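Alpha-Amylase (Thermotoga maritima, PDB 2B5D) is a glycoside hydrolase family 57 protein with an alpha/beta domain built round a mostly parallel sheet and a helical C-terminal part. Local coordinates at residues Y170-K175 with F515-F520; H209-A214 with A234-P239; Q244-S247 with G251-G254. One frame throughout, in Å; residues are numbered along the deposited sequence.

Contact 1 of 3, residues Y170-K175 with F515-F520; sequences YEKHMK and FPEINF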
ATOM      1  N   TYR A 170      23.451 -14.943  28.630  1.00 47.77           N
ATOM      2  CA  TYR A 170      23.279 -16.295  29.086  1.00 48.90           C
ATOM      3  C   TYR A 170      23.748 -16.498  30.528  1.00 50.06           C
ATOM      4  O   TYR A 170      23.024 -17.124  31.344  1.00 50.71           O
ATOM      5  CB  TYR A 170      23.993 -17.262  28.119  1.00 48.32           C
ATOM      6  CG  TYR A 170      23.901 -18.737  28.437  1.00 48.67           C
ATOM      7  CD1 TYR A 170      23.117 -19.602  27.657  1.00 46.77           C
ATOM      8  CD2 TYR A 170      24.637 -19.291  29.495  1.00 50.30           C
ATOM      9  CE1 TYR A 170      23.077 -20.963  27.920  1.00 49.01           C
ATOM     10  CE2 TYR A 170      24.594 -20.660  29.780  1.00 51.00           C
ATOM     11  CZ  TYR A 170      23.824 -21.494  28.977  1.00 51.11           C
ATOM     12  OH  TYR A 170      23.788 -22.841  29.258  1.00 48.83           O
ATOM     13  N   GLU A 171      24.961 -16.033  30.836  1.00 51.35           N
ATOM     14  CA  GLU A 171      25.473 -16.119  32.212  1.00 53.58           C
ATOM     15  C   GLU A 171      24.492 -15.554  33.239  1.00 53.79           C
ATOM     16  O   GLU A 171      24.226 -16.199  34.263  1.00 54.28           O
ATOM     17  CB  GLU A 171      26.804 -15.391  32.360  1.00 54.29           C
ATOM     18  CG  GLU A 171      27.956 -15.960  31.536  1.00 58.63           C
ATOM     19  CD  GLU A 171      29.293 -15.396  31.993  1.00 66.93           C
ATOM     20  OE1 GLU A 171      29.771 -15.858  33.071  1.00 70.54           O
ATOM     21  OE2 GLU A 171      29.860 -14.495  31.295  1.00 68.86           O
ATOM     22  N   LYS A 172      23.977 -14.349  32.955  1.00 53.76           N
ATOM     23  CA  LYS A 172      22.992 -13.661  33.791  1.00 54.15           C
ATOM     24  C   LYS A 172      21.760 -14.515  34.090  1.00 54.63           C
ATOM     25  O   LYS A 172      21.364 -14.657  35.234  1.00 54.45           O
ATOM     26  CB  LYS A 172      22.585 -12.340  33.144  1.00 54.12           C
ATOM     27  CG  LYS A 172      21.436 -11.593  33.884  1.00 55.62           C
ATOM     28  CD  LYS A 172      20.940 -10.399  33.085  1.00 54.79           C
ATOM     29  CE  LYS A 172      19.798 -10.798  32.149  1.00 54.67           C
ATOM     30  NZ  LYS A 172      19.269  -9.575  31.434  1.00 55.94           N
ATOM     31  N   HIS A 173      21.165 -15.109  33.062  1.00 55.14           N
ATOM     32  CA  HIS A 173      19.985 -15.935  33.286  1.00 55.25           C
ATOM     33  C   HIS A 173      20.302 -17.317  33.785  1.00 56.59           C
ATOM     34  O   HIS A 173      19.525 -17.888  34.543  1.00 57.14           O
ATOM     35  CB  HIS A 173      19.166 -16.095  31.999  1.00 53.96           C
ATOM     36  CG  HIS A 173      18.537 -14.831  31.507  1.00 51.50           C
ATOM     37  ND1 HIS A 173      18.892 -14.246  30.308  1.00 50.44           N
ATOM     38  CD2 HIS A 173      17.561 -14.054  32.031  1.00 50.06           C
ATOM     39  CE1 HIS A 173      18.162 -13.163  30.113  1.00 49.74           C
ATOM     40  NE2 HIS A 173      17.357 -13.014  31.152  1.00 51.54           N
ATOM     41  N   MET A 174      21.396 -17.904  33.303  1.00 58.32           N
ATOM     42  CA  MET A 174      21.615 -19.310  33.570  1.00 59.26           C
ATOM     43  C   MET A 174      22.527 -19.537  34.769  1.00 60.17           C
ATOM     44  O   MET A 174      22.569 -20.639  35.314  1.00 61.07           O
ATOM     45  CB  MET A 174      22.137 -20.027  32.319  1.00 59.70           C
ATOM     46  CG  MET A 174      21.142 -20.077  31.156  1.00 59.17           C
ATOM     47  SD  MET A 174      19.722 -21.172  31.377  1.00 61.70           S
ATOM     48  CE  MET A 174      18.481 -20.099  32.096  1.00 57.17           C
ATOM     49  N   LYS A 175      23.232 -18.494  35.199  1.00 60.21           N
ATOM     50  CA  LYS A 175      24.178 -18.615  36.322  1.00 60.70           C
ATOM     51  C   LYS A 175      25.322 -19.610  36.019  1.00 60.02           C
ATOM     52  O   LYS A 175      25.794 -20.308  36.922  1.00 60.62           O
ATOM     53  CB  LYS A 175      23.466 -19.004  37.648  1.00 60.86           C
ATOM     54  CG  LYS A 175      22.121 -18.350  37.904  1.00 62.71           C
ATOM     55  CD  LYS A 175      22.286 -16.858  38.160  1.00 66.04           C
ATOM     56  CE  LYS A 175      20.936 -16.168  38.325  1.00 67.81           C
ATOM     57  NZ  LYS A 175      21.077 -14.673  38.093  1.00 71.99           N
ATOM     58  N   PHE A 515      18.914  -5.700  26.911  1.00 51.43           N
ATOM     59  CA  PHE A 515      20.010  -6.141  27.792  1.00 48.70           C
ATOM     60  C   PHE A 515      20.263  -5.024  28.831  1.00 48.60           C
ATOM     61  O   PHE A 515      21.063  -4.116  28.586  1.00 47.14           O
ATOM     62  CB  PHE A 515      21.265  -6.348  26.977  1.00 47.37           C
ATOM     63  CG  PHE A 515      21.094  -7.234  25.786  1.00 45.69           C
ATOM     64  CD1 PHE A 515      21.208  -6.707  24.488  1.00 45.57           C
ATOM     65  CD2 PHE A 515      20.906  -8.618  25.944  1.00 45.26           C
ATOM     66  CE1 PHE A 515      21.088  -7.564  23.337  1.00 43.90           C
ATOM     67  CE2 PHE A 515      20.772  -9.462  24.837  1.00 45.08           C
ATOM     68  CZ  PHE A 515      20.848  -8.937  23.532  1.00 44.28           C
ATOM     69  N   PRO A 516      19.545  -5.060  29.956  1.00 48.30           N
ATOM     70  CA  PRO A 516      19.684  -4.043  31.006  1.00 49.02           C
ATOM     71  C   PRO A 516      21.120  -3.858  31.514  1.00 50.00           C
ATOM     72  O   PRO A 516      21.512  -2.762  31.900  1.00 50.53           O
ATOM     73  CB  PRO A 516      18.768  -4.551  32.142  1.00 49.13           C
ATOM     74  CG  PRO A 516      18.368  -5.993  31.769  1.00 48.94           C
ATOM     75  CD  PRO A 516      18.510  -6.062  30.260  1.00 48.73           C
ATOM     76  N   GLU A 517      21.884  -4.939  31.508  1.00 50.44           N
ATOM     77  CA  GLU A 517      23.252  -5.011  32.005  1.00 50.10           C
ATOM     78  C   GLU A 517      24.282  -4.656  30.960  1.00 50.02           C
ATOM     79  O   GLU A 517      25.472  -4.772  31.220  1.00 50.34           O
ATOM     80  CB  GLU A 517      23.521  -6.454  32.364  1.00 51.16           C
ATOM     81  CG  GLU A 517      23.754  -7.355  31.045  1.00 52.64           C
ATOM     82  CD  GLU A 517      22.477  -8.013  30.436  1.00 51.09           C
ATOM     83  OE1 GLU A 517      21.372  -7.552  30.752  1.00 49.43           O
ATOM     84  OE2 GLU A 517      22.587  -9.006  29.652  1.00 51.96           O
ATOM     85  N   ILE A 518      23.865  -4.266  29.759  1.00 49.70           N
ATOM     86  CA  ILE A 518      24.846  -4.034  28.704  1.00 49.70           C
ATOM     87  C   ILE A 518      25.837  -2.909  29.095  1.00 50.04           C
ATOM     88  O   ILE A 518      25.557  -2.063  29.969  1.00 51.02           O
ATOM     89  CB  ILE A 518      24.138  -3.759  27.331  1.00 49.57           C
ATOM     90  CG1 ILE A 518      24.998  -4.193  26.131  1.00 49.29           C
ATOM     91  CG2 ILE A 518      23.714  -2.308  27.204  1.00 48.34           C
ATOM     92  CD1 ILE A 518      24.321  -3.973  24.750  1.00 50.33           C
ATOM     93  N   ASN A 519      26.975  -2.873  28.424  1.00 48.98           N
ATOM     94  CA  ASN A 519      27.922  -1.835  28.638  1.00 48.13           C
ATOM     95  C   ASN A 519      28.489  -1.437  27.320  1.00 47.54           C
ATOM     96  O   ASN A 519      29.162  -2.215  26.731  1.00 47.81           O
ATOM     97  CB  ASN A 519      29.086  -2.375  29.476  1.00 48.56           C
ATOM     98  CG  ASN A 519      30.069  -1.259  29.914  1.00 49.12           C
ATOM     99  OD1 ASN A 519      30.472  -0.369  29.121  1.00 46.97           O
ATOM    100  ND2 ASN A 519      30.480  -1.342  31.157  1.00 46.58           N
ATOM    101  N   PHE A 520      28.305  -0.200  26.901  1.00 47.87           N
ATOM    102  CA  PHE A 520      28.664   0.229  25.553  1.00 48.15           C
ATOM    103  C   PHE A 520      30.110   0.017  25.282  1.00 48.82           C
ATOM    104  O   PHE A 520      30.531   0.086  24.128  1.00 49.14           O
ATOM    105  CB  PHE A 520      28.322   1.723  25.351  1.00 48.05           C
ATOM    106  CG  PHE A 520      29.244   2.683  26.107  1.00 46.87           C
ATOM    107  CD1 PHE A 520      30.366   3.227  25.483  1.00 43.95           C
ATOM    108  CD2 PHE A 520      28.986   3.019  27.452  1.00 44.98           C
ATOM    109  CE1 PHE A 520      31.232   4.082  26.188  1.00 45.44           C
ATOM    110  CE2 PHE A 520      29.832   3.876  28.152  1.00 42.12           C
ATOM    111  CZ  PHE A 520      30.958   4.398  27.513  1.00 44.68           C
TER

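Contact 2 of 3, residues H209-A214 with A234-P239; sequences HAFWFA and AFARDP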
ATOM      1  N   HIS A 209      28.199 -27.740   4.305  1.00 38.73           N
ATOM      2  CA  HIS A 209      29.126 -27.140   3.341  1.00 40.58           C
ATOM      3  C   HIS A 209      30.472 -26.623   4.017  1.00 40.67           C
ATOM      4  O   HIS A 209      31.528 -26.435   3.344  1.00 40.89           O
ATOM      5  CB  HIS A 209      28.397 -25.983   2.676  1.00 39.54           C
ATOM      6  CG  HIS A 209      29.168 -25.342   1.578  1.00 43.45           C
ATOM      7  ND1 HIS A 209      29.849 -24.143   1.742  1.00 44.21           N
ATOM      8  CD2 HIS A 209      29.344 -25.705   0.285  1.00 42.36           C
ATOM      9  CE1 HIS A 209      30.427 -23.813   0.597  1.00 43.28           C
ATOM     10  NE2 HIS A 209      30.134 -24.740  -0.304  1.00 45.61           N
ATOM     11  N   ALA A 210      30.399 -26.356   5.316  1.00 39.57           N
ATOM     12  CA  ALA A 210      31.582 -25.929   6.065  1.00 40.61           C
ATOM     13  C   ALA A 210      32.659 -27.012   6.083  1.00 40.89           C
ATOM     14  O   ALA A 210      33.858 -26.690   6.161  1.00 41.85           O
ATOM     15  CB  ALA A 210      31.201 -25.516   7.528  1.00 38.15           C
ATOM     16  N   PHE A 211      32.244 -28.289   6.041  1.00 42.05           N
ATOM     17  CA  PHE A 211      33.193 -29.417   5.978  1.00 40.95           C
ATOM     18  C   PHE A 211      33.471 -29.786   4.534  1.00 42.53           C
ATOM     19  O   PHE A 211      34.631 -30.085   4.183  1.00 41.61           O
ATOM     20  CB  PHE A 211      32.676 -30.655   6.678  1.00 39.93           C
ATOM     21  CG  PHE A 211      32.650 -30.586   8.211  1.00 40.54           C
ATOM     22  CD1 PHE A 211      32.613 -31.770   8.960  1.00 36.97           C
ATOM     23  CD2 PHE A 211      32.698 -29.370   8.896  1.00 37.12           C
ATOM     24  CE1 PHE A 211      32.572 -31.748  10.368  1.00 36.97           C
ATOM     25  CE2 PHE A 211      32.636 -29.321  10.287  1.00 35.14           C
ATOM     26  CZ  PHE A 211      32.584 -30.513  11.035  1.00 37.62           C
ATOM     27  N   TRP A 212      32.431 -29.796   3.694  1.00 42.89           N
ATOM     28  CA  TRP A 212      32.595 -30.258   2.308  1.00 44.91           C
ATOM     29  C   TRP A 212      33.489 -29.358   1.548  1.00 45.44           C
ATOM     30  O   TRP A 212      34.153 -29.758   0.591  1.00 46.09           O
ATOM     31  CB  TRP A 212      31.247 -30.356   1.550  1.00 45.91           C
ATOM     32  CG  TRP A 212      30.328 -31.401   2.123  1.00 46.02           C
ATOM     33  CD1 TRP A 212      30.694 -32.537   2.804  1.00 47.95           C
ATOM     34  CD2 TRP A 212      28.904 -31.437   2.024  1.00 47.58           C
ATOM     35  NE1 TRP A 212      29.574 -33.240   3.189  1.00 48.88           N
ATOM     36  CE2 TRP A 212      28.465 -32.591   2.710  1.00 49.11           C
ATOM     37  CE3 TRP A 212      27.956 -30.602   1.431  1.00 49.37           C
ATOM     38  CZ2 TRP A 212      27.113 -32.948   2.791  1.00 50.41           C
ATOM     39  CZ3 TRP A 212      26.590 -30.957   1.525  1.00 49.83           C
ATOM     40  CH2 TRP A 212      26.195 -32.109   2.209  1.00 47.37           C
ATOM     41  N   PHE A 213      33.454 -28.092   1.910  1.00 46.56           N
ATOM     42  CA  PHE A 213      34.151 -27.129   1.100  1.00 46.92           C
ATOM     43  C   PHE A 213      35.469 -26.615   1.748  1.00 47.67           C
ATOM     44  O   PHE A 213      36.130 -25.749   1.191  1.00 48.70           O
ATOM     45  CB  PHE A 213      33.194 -26.009   0.715  1.00 47.35           C
ATOM     46  CG  PHE A 213      33.363 -25.575  -0.687  1.00 47.69           C
ATOM     47  CD1 PHE A 213      32.992 -26.415  -1.721  1.00 46.47           C
ATOM     48  CD2 PHE A 213      33.968 -24.363  -0.976  1.00 49.62           C
ATOM     49  CE1 PHE A 213      33.206 -26.045  -3.044  1.00 51.25           C
ATOM     50  CE2 PHE A 213      34.160 -23.946  -2.309  1.00 51.46           C
ATOM     51  CZ  PHE A 213      33.787 -24.798  -3.347  1.00 49.78           C
ATOM     52  N   ALA A 214      35.826 -27.182   2.906  1.00 48.31           N
ATOM     53  CA  ALA A 214      37.124 -27.007   3.555  1.00 49.94           C
ATOM     54  C   ALA A 214      38.313 -27.391   2.621  1.00 51.42           C
ATOM     55  O   ALA A 214      38.143 -28.146   1.642  1.00 51.16           O
ATOM     56  CB  ALA A 214      37.143 -27.803   4.834  1.00 48.79           C
ATOM     57  N   ALA A 234      33.665 -27.823  16.145  1.00 41.66           N
ATOM     58  CA  ALA A 234      32.531 -27.582  15.256  1.00 41.07           C
ATOM     59  C   ALA A 234      31.776 -28.915  14.918  1.00 41.66           C
ATOM     60  O   ALA A 234      32.407 -29.901  14.550  1.00 41.81           O
ATOM     61  CB  ALA A 234      33.011 -26.923  13.973  1.00 39.77           C
ATOM     62  N   PHE A 235      30.446 -28.894  15.002  1.00 41.49           N
ATOM     63  CA  PHE A 235      29.543 -30.029  14.711  1.00 41.82           C
ATOM     64  C   PHE A 235      28.807 -29.733  13.411  1.00 41.84           C
ATOM     65  O   PHE A 235      28.154 -28.725  13.343  1.00 42.85           O
ATOM     66  CB  PHE A 235      28.508 -30.140  15.802  1.00 41.55           C
ATOM     67  CG  PHE A 235      29.022 -30.735  17.097  1.00 42.70           C
ATOM     68  CD1 PHE A 235      29.506 -29.916  18.126  1.00 45.90           C
ATOM     69  CD2 PHE A 235      29.017 -32.088  17.296  1.00 39.18           C
ATOM     70  CE1 PHE A 235      29.956 -30.468  19.347  1.00 43.63           C
ATOM     71  CE2 PHE A 235      29.481 -32.658  18.492  1.00 40.76           C
ATOM     72  CZ  PHE A 235      29.920 -31.854  19.535  1.00 41.80           C
ATOM     73  N   ALA A 236      28.966 -30.543  12.371  1.00 41.59           N
ATOM     74  CA  ALA A 236      28.294 -30.264  11.117  1.00 42.29           C
ATOM     75  C   ALA A 236      26.973 -31.048  11.003  1.00 43.12           C
ATOM     76  O   ALA A 236      26.865 -32.235  11.365  1.00 43.53           O
ATOM     77  CB  ALA A 236      29.188 -30.452   9.903  1.00 39.42           C
ATOM     78  N   ARG A 237      25.961 -30.314  10.572  1.00 43.86           N
ATOM     79  CA  ARG A 237      24.622 -30.841  10.183  1.00 44.39           C
ATOM     80  C   ARG A 237      24.689 -32.131   9.352  1.00 42.51           C
ATOM     81  O   ARG A 237      25.336 -32.145   8.300  1.00 41.26           O
ATOM     82  CB  ARG A 237      23.958 -29.777   9.291  1.00 44.29           C
ATOM     83  CG  ARG A 237      22.598 -29.470   9.630  1.00 48.11           C
ATOM     84  CD  ARG A 237      22.086 -28.460   8.665  1.00 52.35           C
ATOM     85  NE  ARG A 237      21.613 -29.062   7.414  1.00 57.07           N
ATOM     86  CZ  ARG A 237      22.226 -28.833   6.276  1.00 58.34           C
ATOM     87  NH1 ARG A 237      21.837 -29.375   5.130  1.00 55.09           N
ATOM     88  NH2 ARG A 237      23.284 -28.043   6.330  1.00 62.71           N
ATOM     89  N   ASP A 238      23.961 -33.158   9.774  1.00 42.14           N
ATOM     90  CA  ASP A 238      23.713 -34.350   8.901  1.00 42.37           C
ATOM     91  C   ASP A 238      22.662 -33.965   7.870  1.00 42.30           C
ATOM     92  O   ASP A 238      21.508 -33.743   8.219  1.00 41.07           O
ATOM     93  CB  ASP A 238      23.230 -35.569   9.733  1.00 41.98           C
ATOM     94  CG  ASP A 238      22.740 -36.748   8.856  1.00 43.40           C
ATOM     95  OD1 ASP A 238      23.086 -36.876   7.645  1.00 41.00           O
ATOM     96  OD2 ASP A 238      22.006 -37.558   9.419  1.00 43.22           O
ATOM     97  N   PRO A 239      23.057 -33.874   6.609  1.00 43.03           N
ATOM     98  CA  PRO A 239      22.137 -33.408   5.587  1.00 44.76           C
ATOM     99  C   PRO A 239      21.043 -34.476   5.247  1.00 46.91           C
ATOM    100  O   PRO A 239      20.055 -34.150   4.593  1.00 48.16           O
ATOM    101  CB  PRO A 239      23.051 -33.203   4.366  1.00 43.99           C
ATOM    102  CG  PRO A 239      24.248 -34.196   4.627  1.00 42.66           C
ATOM    103  CD  PRO A 239      24.360 -34.335   6.074  1.00 42.65           C
TER

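Contact 3 of 3, residues Q244-S247 with G251-G254; sequences QVWS and GYPG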
ATOM      1  N   GLN A 244      13.506 -31.282   5.114  1.00 60.36           N
ATOM      2  CA  GLN A 244      12.525 -32.110   4.394  1.00 59.60           C
ATOM      3  C   GLN A 244      11.841 -33.215   5.199  1.00 59.55           C
ATOM      4  O   GLN A 244      10.628 -33.438   5.044  1.00 60.60           O
ATOM      5  CB  GLN A 244      13.104 -32.643   3.098  1.00 59.14           C
ATOM      6  CG  GLN A 244      12.874 -31.661   1.997  1.00 57.64           C
ATOM      7  CD  GLN A 244      13.421 -32.078   0.665  1.00 55.07           C
ATOM      8  OE1 GLN A 244      14.609 -31.935   0.402  1.00 51.54           O
ATOM      9  NE2 GLN A 244      12.543 -32.540  -0.213  1.00 55.23           N
ATOM     10  N   VAL A 245      12.554 -33.875   6.096  1.00 59.36           N
ATOM     11  CA  VAL A 245      11.863 -34.862   6.933  1.00 59.54           C
ATOM     12  C   VAL A 245      10.720 -34.293   7.790  1.00 60.16           C
ATOM     13  O   VAL A 245       9.800 -35.024   8.165  1.00 60.53           O
ATOM     14  CB  VAL A 245      12.818 -35.861   7.658  1.00 59.50           C
ATOM     15  CG1 VAL A 245      14.310 -35.448   7.569  1.00 60.16           C
ATOM     16  CG2 VAL A 245      12.370 -36.177   9.068  1.00 59.30           C
ATOM     17  N   TRP A 246      10.733 -32.974   8.016  1.00 61.21           N
ATOM     18  CA  TRP A 246       9.677 -32.279   8.776  1.00 61.05           C
ATOM     19  C   TRP A 246       8.772 -31.398   7.947  1.00 60.98           C
ATOM     20  O   TRP A 246       7.961 -30.658   8.489  1.00 60.89           O
ATOM     21  CB  TRP A 246      10.306 -31.450   9.866  1.00 62.73           C
ATOM     22  CG  TRP A 246      11.346 -32.204  10.543  1.00 63.74           C
ATOM     23  CD1 TRP A 246      12.653 -31.881  10.620  1.00 64.84           C
ATOM     24  CD2 TRP A 246      11.199 -33.474  11.186  1.00 64.68           C
ATOM     25  NE1 TRP A 246      13.343 -32.855  11.298  1.00 64.64           N
ATOM     26  CE2 TRP A 246      12.467 -33.843  11.665  1.00 65.77           C
ATOM     27  CE3 TRP A 246      10.116 -34.335  11.405  1.00 65.76           C
ATOM     28  CZ2 TRP A 246      12.689 -35.033  12.366  1.00 65.03           C
ATOM     29  CZ3 TRP A 246      10.336 -35.508  12.112  1.00 64.21           C
ATOM     30  CH2 TRP A 246      11.616 -35.842  12.581  1.00 63.83           C
ATOM     31  N   SER A 247       8.932 -31.485   6.633  1.00 60.54           N
ATOM     32  CA  SER A 247       8.112 -30.815   5.670  1.00 60.66           C
ATOM     33  C   SER A 247       6.661 -31.312   5.711  1.00 61.05           C
ATOM     34  O   SER A 247       6.434 -32.507   5.804  1.00 62.07           O
ATOM     35  CB  SER A 247       8.700 -31.118   4.297  1.00 60.26           C
ATOM     36  OG  SER A 247       7.979 -30.460   3.288  1.00 60.08           O
ATOM     37  N   GLY A 251       7.052 -34.557   4.133  1.00 50.94           N
ATOM     38  CA  GLY A 251       7.564 -35.305   5.273  1.00 50.35           C
ATOM     39  C   GLY A 251       6.495 -35.773   6.221  1.00 50.30           C
ATOM     40  O   GLY A 251       5.302 -35.696   5.902  1.00 51.56           O
ATOM     41  N   TYR A 252       6.893 -36.249   7.381  1.00 50.06           N
ATOM     42  CA  TYR A 252       5.929 -36.770   8.357  1.00 52.02           C
ATOM     43  C   TYR A 252       4.782 -35.813   8.694  1.00 53.07           C
ATOM     44  O   TYR A 252       3.631 -36.206   8.589  1.00 55.24           O
ATOM     45  CB  TYR A 252       6.582 -37.195   9.673  1.00 51.55           C
ATOM     46  CG  TYR A 252       7.713 -38.169   9.566  1.00 51.78           C
ATOM     47  CD1 TYR A 252       8.934 -37.906  10.193  1.00 51.75           C
ATOM     48  CD2 TYR A 252       7.567 -39.386   8.862  1.00 52.55           C
ATOM     49  CE1 TYR A 252       9.978 -38.814  10.135  1.00 49.77           C
ATOM     50  CE2 TYR A 252       8.592 -40.286   8.804  1.00 50.49           C
ATOM     51  CZ  TYR A 252       9.797 -39.988   9.434  1.00 49.06           C
ATOM     52  OH  TYR A 252      10.814 -40.870   9.355  1.00 50.24           O
ATOM     53  N   PRO A 253       5.074 -34.557   9.106  1.00 53.72           N
ATOM     54  CA  PRO A 253       3.923 -33.688   9.469  1.00 53.20           C
ATOM     55  C   PRO A 253       2.802 -33.535   8.414  1.00 53.83           C
ATOM     56  O   PRO A 253       1.685 -33.157   8.759  1.00 54.82           O
ATOM     57  CB  PRO A 253       4.595 -32.344   9.782  1.00 52.67           C
ATOM     58  CG  PRO A 253       5.979 -32.733  10.246  1.00 52.59           C
ATOM     59  CD  PRO A 253       6.367 -33.863   9.330  1.00 52.64           C
ATOM     60  N   GLY A 254       3.073 -33.803   7.144  1.00 54.18           N
ATOM     61  CA  GLY A 254       2.020 -33.734   6.135  1.00 54.07           C
ATOM     62  C   GLY A 254       1.048 -34.910   6.099  1.00 55.52           C
ATOM     63  O   GLY A 254       0.167 -34.960   5.240  1.00 55.47           O
TER

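Contact 1 of 3, residues Y170-K175 with F515-F520
K172 reaches from the last turn of helix 156-174 to meet E517 in a salt bridge, its NZ lying 3.0 Å from E517 OE1. The ammonium group comes down from above the carboxylate plane, 39° out of it. Two features of the lysine chain make this approach possible: CG leaves anti to the backbone N (chi1 174°), carrying the chain off the helix, and a bend at chi3 then swings its end over to the acid. The glutamate is folded too, with CG set between its own N and carbonyl carbon (chi1 75°) and the chain bent at chi2, which brings OE1 to the lysine. P516 supplies the apolar flank, its CG lying 3.7 Å from K172 NZ.

Further partners surround both ends. K172 NZ has a second salt bridge, to E63 of helix 59-66, so one cation is shared by two acids, and its CE rests 3.4 Å above one face of the H173 ring, toward the rim. P516 and E517 are the central residues of a type I beta turn whose closing bond runs from I518 N to F515 O, at 3.0 Å; R454 of helix 443-458 also bonds that oxygen. At the end of the helix, K175 takes positive phi, and its NZ turns back to K172 O at 2.9 Å.

This is a surface salt bridge between a helix C-terminal turn and a beta turn, and it joins helix 156-174, in the family 57 region, to the loop that follows helix 502-511 in the helical C-terminal part.

Contact 2 of 3, residues H209-A214 with A234-P239
A CH-pi contact between F211 of the short helix 209-212 and A236 at the end of strand 233-236 makes this a buried, apolar junction, where the helix packs over one face of the sheet. The A236 methyl sits almost centrally over one face of the phenyl ring, with CB 3.5 Å from the ring centroid and only 6° off the ring normal. F211 CG stands anti to the carbonyl carbon (chi1 -72°), which carries the ring out to the strand: CZ reaches A234 O at 3.6 Å, the oxygen lying at the ring edge and in its plane. A234 and A236 both point toward the helix, whereas F235 between them points away, into V345 and helix 382-388.

Further along, W212 meets P239. Its CZ2 lies 3.6 Å from P239 CG, so the proline meets the indole at an edge. This end of the contact lies against the second subunit, where W212 of that chain packs on P239.

V206 also touches both F211 and A236. It belongs to strand 203-206, which pairs in parallel with 233-236; the short helix 209-212 lies in the connection between these two parallel neighbours, which also holds strand 226-227, and it packs on the alanines facing it.

Contact 3 of 3, residues Q244-S247 with G251-G254
Backbone hydrogen bonds draw V245 and S247 onto the G251-Y252 peptide and fold the loop back on itself. G251 N gives a 2.7 Å bond to S247 O, closing a five-residue turn, and Y252 N gives a longer one of 3.3 Å to V245 O. Each donor stands well above the carbonyl plane it meets, by 42° at S247 and 35° at V245. The turn is pinned from within as well, since S247 OG accepts a hydrogen bond from V250 N.

A weaker CA-H...O contact joins these, with G251 CA 3.6 Å from Q244 O. Having no side chain, G251 can bring its CA this near to a cluster of carbonyl oxygens.

Apolar side chains also meet. V245 and Y252 run side by side, CG2 touching CE1 at 3.7 Å, and the same methyl group covers one face of the W246 indole. P253 lies with its CD at the indole edge, and its CG makes a van der Waals contact of 3.4 Å with the backbone oxygen W246 O. F213 of the second subunit packs on V245 and Y252.

The aromatic pair is an oblique one. W246 and Y252 have their ring planes at 55° to each other, and the nearest atoms are W246 CZ3 and Y252 CD1, 3.4 Å apart. W246 CG is anti to the carbonyl carbon, beside the backbone N, an orientation that lets the benzo end of the indole reach the tyrosine.

Around the loop, helix 309-338 holds Y252 through a D322 bond to OH and a stacked H319 ring. F323 of that helix, F348 of strand 343-349 and F353 of helix 352-356 meet W246 edge-to-face.

In the fold
Along the chain, contact 1 opens first and closes last, so the long span from helix 156-174 to the C-terminal loop contains contact 2 and then contact 3 in series. Contact 1 stands apart, its centre 31 Å from that of contact 2 and 37 Å from that of contact 3, which lies across the chain's centre. Contacts 2 and 3 are closer, with centres 23 Å apart and nearest atoms about 7 Å apart. Contact 2 uses strand 233-236 of the sheet, and the loop of contact 3 follows that strand. Contact 1 thus joins two parts of one chain, whereas contacts 2 and 3 both lie beside the interface with the second subunit, where F213 of one chain meets Y252 of the other.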